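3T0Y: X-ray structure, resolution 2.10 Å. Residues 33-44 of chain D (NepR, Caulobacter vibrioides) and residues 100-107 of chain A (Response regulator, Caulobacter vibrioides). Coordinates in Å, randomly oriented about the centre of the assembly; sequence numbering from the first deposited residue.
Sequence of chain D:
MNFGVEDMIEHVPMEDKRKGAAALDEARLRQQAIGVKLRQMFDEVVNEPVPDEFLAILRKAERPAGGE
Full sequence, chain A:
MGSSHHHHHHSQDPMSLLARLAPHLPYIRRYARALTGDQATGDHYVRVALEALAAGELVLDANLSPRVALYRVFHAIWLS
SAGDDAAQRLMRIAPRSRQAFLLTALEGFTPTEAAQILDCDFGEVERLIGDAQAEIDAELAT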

# COMPACT_ATOMS: atom_id res chain seq x y z
N ALA D 33 -4.12 26.99 3.70
CA ALA D 33 -5.17 26.07 3.30
C ALA D 33 -4.51 24.72 3.03
O ALA D 33 -5.16 23.77 2.60
CB ALA D 33 -5.87 26.58 2.05
N ILE D 34 -3.20 24.66 3.30
CA ILE D 34 -2.42 23.42 3.20
C ILE D 34 -2.84 22.45 4.29
O ILE D 34 -3.37 21.38 4.01
CB ILE D 34 -0.90 23.68 3.35
CG1 ILE D 34 -0.38 24.52 2.18
CG2 ILE D 34 -0.15 22.36 3.43
CD1 ILE D 34 1.13 24.75 2.22
N GLY D 35 -2.59 22.84 5.54
CA GLY D 35 -3.03 22.05 6.68
C GLY D 35 -4.54 21.86 6.63
O GLY D 35 -5.08 20.98 7.29
N VAL D 36 -5.22 22.70 5.85
CA VAL D 36 -6.65 22.55 5.64
C VAL D 36 -6.91 21.41 4.65
O VAL D 36 -7.61 20.44 4.96
CB VAL D 36 -7.28 23.87 5.11
CG1 VAL D 36 -8.66 23.62 4.50
CG2 VAL D 36 -7.34 24.93 6.22
N LYS D 37 -6.35 21.55 3.45
CA LYS D 37 -6.50 20.54 2.41
C LYS D 37 -5.97 19.20 2.92
O LYS D 37 -6.41 18.14 2.49
CB LYS D 37 -5.76 20.97 1.15
CG LYS D 37 -5.88 20.00 -0.03
CD LYS D 37 -7.25 20.06 -0.70
CE LYS D 37 -7.13 19.82 -2.21
NZ LYS D 37 -8.46 19.74 -2.89
N LEU D 38 -5.03 19.29 3.85
CA LEU D 38 -4.45 18.13 4.51
C LEU D 38 -5.49 17.38 5.32
O LEU D 38 -5.71 16.18 5.12
CB LEU D 38 -3.34 18.58 5.45
CG LEU D 38 -1.91 18.49 4.95
CD1 LEU D 38 -0.97 18.92 6.07
CD2 LEU D 38 -1.63 17.07 4.53
N ARG D 39 -6.11 18.10 6.25
CA ARG D 39 -7.23 17.56 7.01
C ARG D 39 -8.26 17.02 6.02
O ARG D 39 -8.62 15.84 6.06
CB ARG D 39 -7.85 18.65 7.89
CG ARG D 39 -7.09 18.94 9.18
CD ARG D 39 -5.58 18.99 8.97
NE ARG D 39 -4.85 19.38 10.17
CZ ARG D 39 -4.60 18.57 11.19
NH1 ARG D 39 -5.05 17.31 11.16
NH2 ARG D 39 -3.92 19.01 12.25
N GLN D 40 -8.70 17.88 5.11
CA GLN D 40 -9.68 17.47 4.10
C GLN D 40 -9.31 16.11 3.53
O GLN D 40 -10.02 15.12 3.74
CB GLN D 40 -9.78 18.52 2.98
CG GLN D 40 -10.90 18.26 1.96
CD GLN D 40 -12.30 18.22 2.60
OE1 GLN D 40 -12.59 18.96 3.55
NE2 GLN D 40 -13.16 17.34 2.08
N MSE D 41 -8.19 16.07 2.83
CA MSE D 41 -7.73 14.87 2.13
C MSE D 41 -7.62 13.61 2.99
O MSE D 41 -7.86 12.52 2.49
CB MSE D 41 -6.38 15.14 1.44
CG MSE D 41 -6.42 16.09 0.25
SE MSE D 41 -7.38 15.30 -1.25
CE MSE D 41 -6.69 16.41 -2.70
N PHE D 42 -7.26 13.75 4.27
CA PHE D 42 -6.81 12.59 5.06
C PHE D 42 -7.52 12.30 6.38
O PHE D 42 -7.35 11.22 6.95
CB PHE D 42 -5.32 12.69 5.36
CG PHE D 42 -4.47 12.80 4.15
CD1 PHE D 42 -4.58 11.88 3.12
CD2 PHE D 42 -3.56 13.84 4.02
CE1 PHE D 42 -3.80 11.99 1.99
CE2 PHE D 42 -2.78 13.95 2.90
CZ PHE D 42 -2.90 13.03 1.88
N ASP D 43 -8.28 13.26 6.90
CA ASP D 43 -8.88 13.10 8.22
C ASP D 43 -9.97 12.02 8.30
O ASP D 43 -10.22 11.49 9.37
CB ASP D 43 -9.38 14.43 8.78
CG ASP D 43 -8.34 15.15 9.63
OD1 ASP D 43 -7.39 14.48 10.10
OD2 ASP D 43 -8.47 16.37 9.86
N GLU D 44 -10.59 11.69 7.16
CA GLU D 44 -11.70 10.72 7.13
C GLU D 44 -11.36 9.39 7.81
O GLU D 44 -12.18 8.82 8.52
CB GLU D 44 -12.13 10.45 5.68
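Chain A (100-107) AFLLTALE

The contact is a nearly perpendicular crossing of two helices, in which a leucine knob of chain D fills an apolar hole on chain A and an arginine reaches the main chain beside it. Residues 34-42 of NepR form one helix; residues 100-106 of the response regulator continue a helix that begins earlier in chain A. Their N-to-C directions differ by 91° (signed crossing angle -91°), and the axes approach to 10.3 Å, so the two meet over a compact patch burying 382 Å² in all. The backbones come nearest at Leu D38 and Leu A106, whose CA atoms are 6.4 Å apart.

The side chain of Leu D38 points toward chain A and sits among Phe A101, Leu A102, Ala A105 and Leu A106. Leu D38 CD1 lies 3.6 Å from Ala A105 CB and 3.8 Å from Phe A101 CZ, while Leu D38 CD2 is 4.3 Å from Leu A102 CD2. Ala A105 presents only a methyl to the leucine, at the shortest of these apolar distances, and the branched end of Leu D38 reaches several walls of the hole. One turn earlier, Ile D34 sets CG2 against the edge of the Phe A101 ring, 3.8 Å from CZ. One turn later, Phe D42 CD2 lies 4.1 Å from Leu A106 CD2. This i, i+4 spacing places all three apolar residues on the same side of the helix.

Chain A changes its winding here: Leu A102 O accepts hydrogen bonds from both Leu A106 N (3.0 Å) and Glu A107 N (2.9 Å), the latter marking a wider pi-type turn. Beside this wider turn, the long side chain of Arg D39 starts sideways but brings NH1 to 2.9 Å from Leu A106 O. A long salt bridge, 3.8 Å from Arg D39 NH1 to Asp D43 OD2, joins the guanidinium to a residue four positions later in its own chain.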

# COMPACT_ATOMS: atom_id res chain seq x y z
N ALA A 100 8.32 14.32 8.11
CA ALA A 100 8.50 15.28 9.19
C ALA A 100 7.41 16.32 9.07
O ALA A 100 6.87 16.79 10.06
CB ALA A 100 9.89 15.94 9.11
N PHE A 101 7.10 16.68 7.84
CA PHE A 101 6.01 17.60 7.56
C PHE A 101 4.66 16.99 7.94
O PHE A 101 3.78 17.68 8.47
CB PHE A 101 6.04 17.98 6.07
CG PHE A 101 4.79 18.66 5.61
CD1 PHE A 101 4.64 20.03 5.77
CD2 PHE A 101 3.77 17.94 5.03
CE1 PHE A 101 3.48 20.66 5.37
CE2 PHE A 101 2.62 18.57 4.62
CZ PHE A 101 2.47 19.94 4.80
N LEU A 102 4.49 15.70 7.71
CA LEU A 102 3.21 15.06 8.04
C LEU A 102 3.03 14.91 9.55
O LEU A 102 1.95 15.17 10.09
CB LEU A 102 3.08 13.71 7.36
CG LEU A 102 2.89 13.69 5.84
CD1 LEU A 102 3.01 12.24 5.38
CD2 LEU A 102 1.54 14.30 5.39
N LEU A 103 4.10 14.48 10.23
CA LEU A 103 4.06 14.35 11.68
C LEU A 103 3.63 15.65 12.39
O LEU A 103 2.99 15.60 13.43
CB LEU A 103 5.42 13.88 12.22
CG LEU A 103 5.73 12.41 11.87
CD1 LEU A 103 7.16 12.06 12.20
CD2 LEU A 103 4.72 11.45 12.57
N THR A 104 3.97 16.79 11.81
CA THR A 104 3.69 18.08 12.46
C THR A 104 2.39 18.73 11.94
O THR A 104 1.45 18.97 12.71
CB THR A 104 4.89 19.05 12.31
OG1 THR A 104 5.33 19.03 10.94
CG2 THR A 104 6.05 18.58 13.19
N ALA A 105 2.32 18.95 10.63
CA ALA A 105 1.17 19.59 9.99
C ALA A 105 -0.12 18.78 10.03
O ALA A 105 -1.20 19.35 10.20
CB ALA A 105 1.51 19.97 8.53
N LEU A 106 -0.03 17.46 9.87
CA LEU A 106 -1.23 16.62 9.88
C LEU A 106 -1.44 15.91 11.23
O LEU A 106 -2.55 15.91 11.75
CB LEU A 106 -1.20 15.58 8.75
CG LEU A 106 -2.35 14.57 8.66
CD1 LEU A 106 -3.68 15.24 8.22
CD2 LEU A 106 -2.02 13.39 7.74
N GLU A 107 -0.38 15.31 11.80
CA GLU A 107 -0.53 14.53 13.03
C GLU A 107 -0.44 15.35 14.30
O GLU A 107 -0.70 14.83 15.37
CB GLU A 107 0.49 13.39 13.09
CG GLU A 107 0.28 12.33 12.02
CD GLU A 107 -1.09 11.68 12.10
OE1 GLU A 107 -1.47 11.16 13.18
OE2 GLU A 107 -1.78 11.69 11.05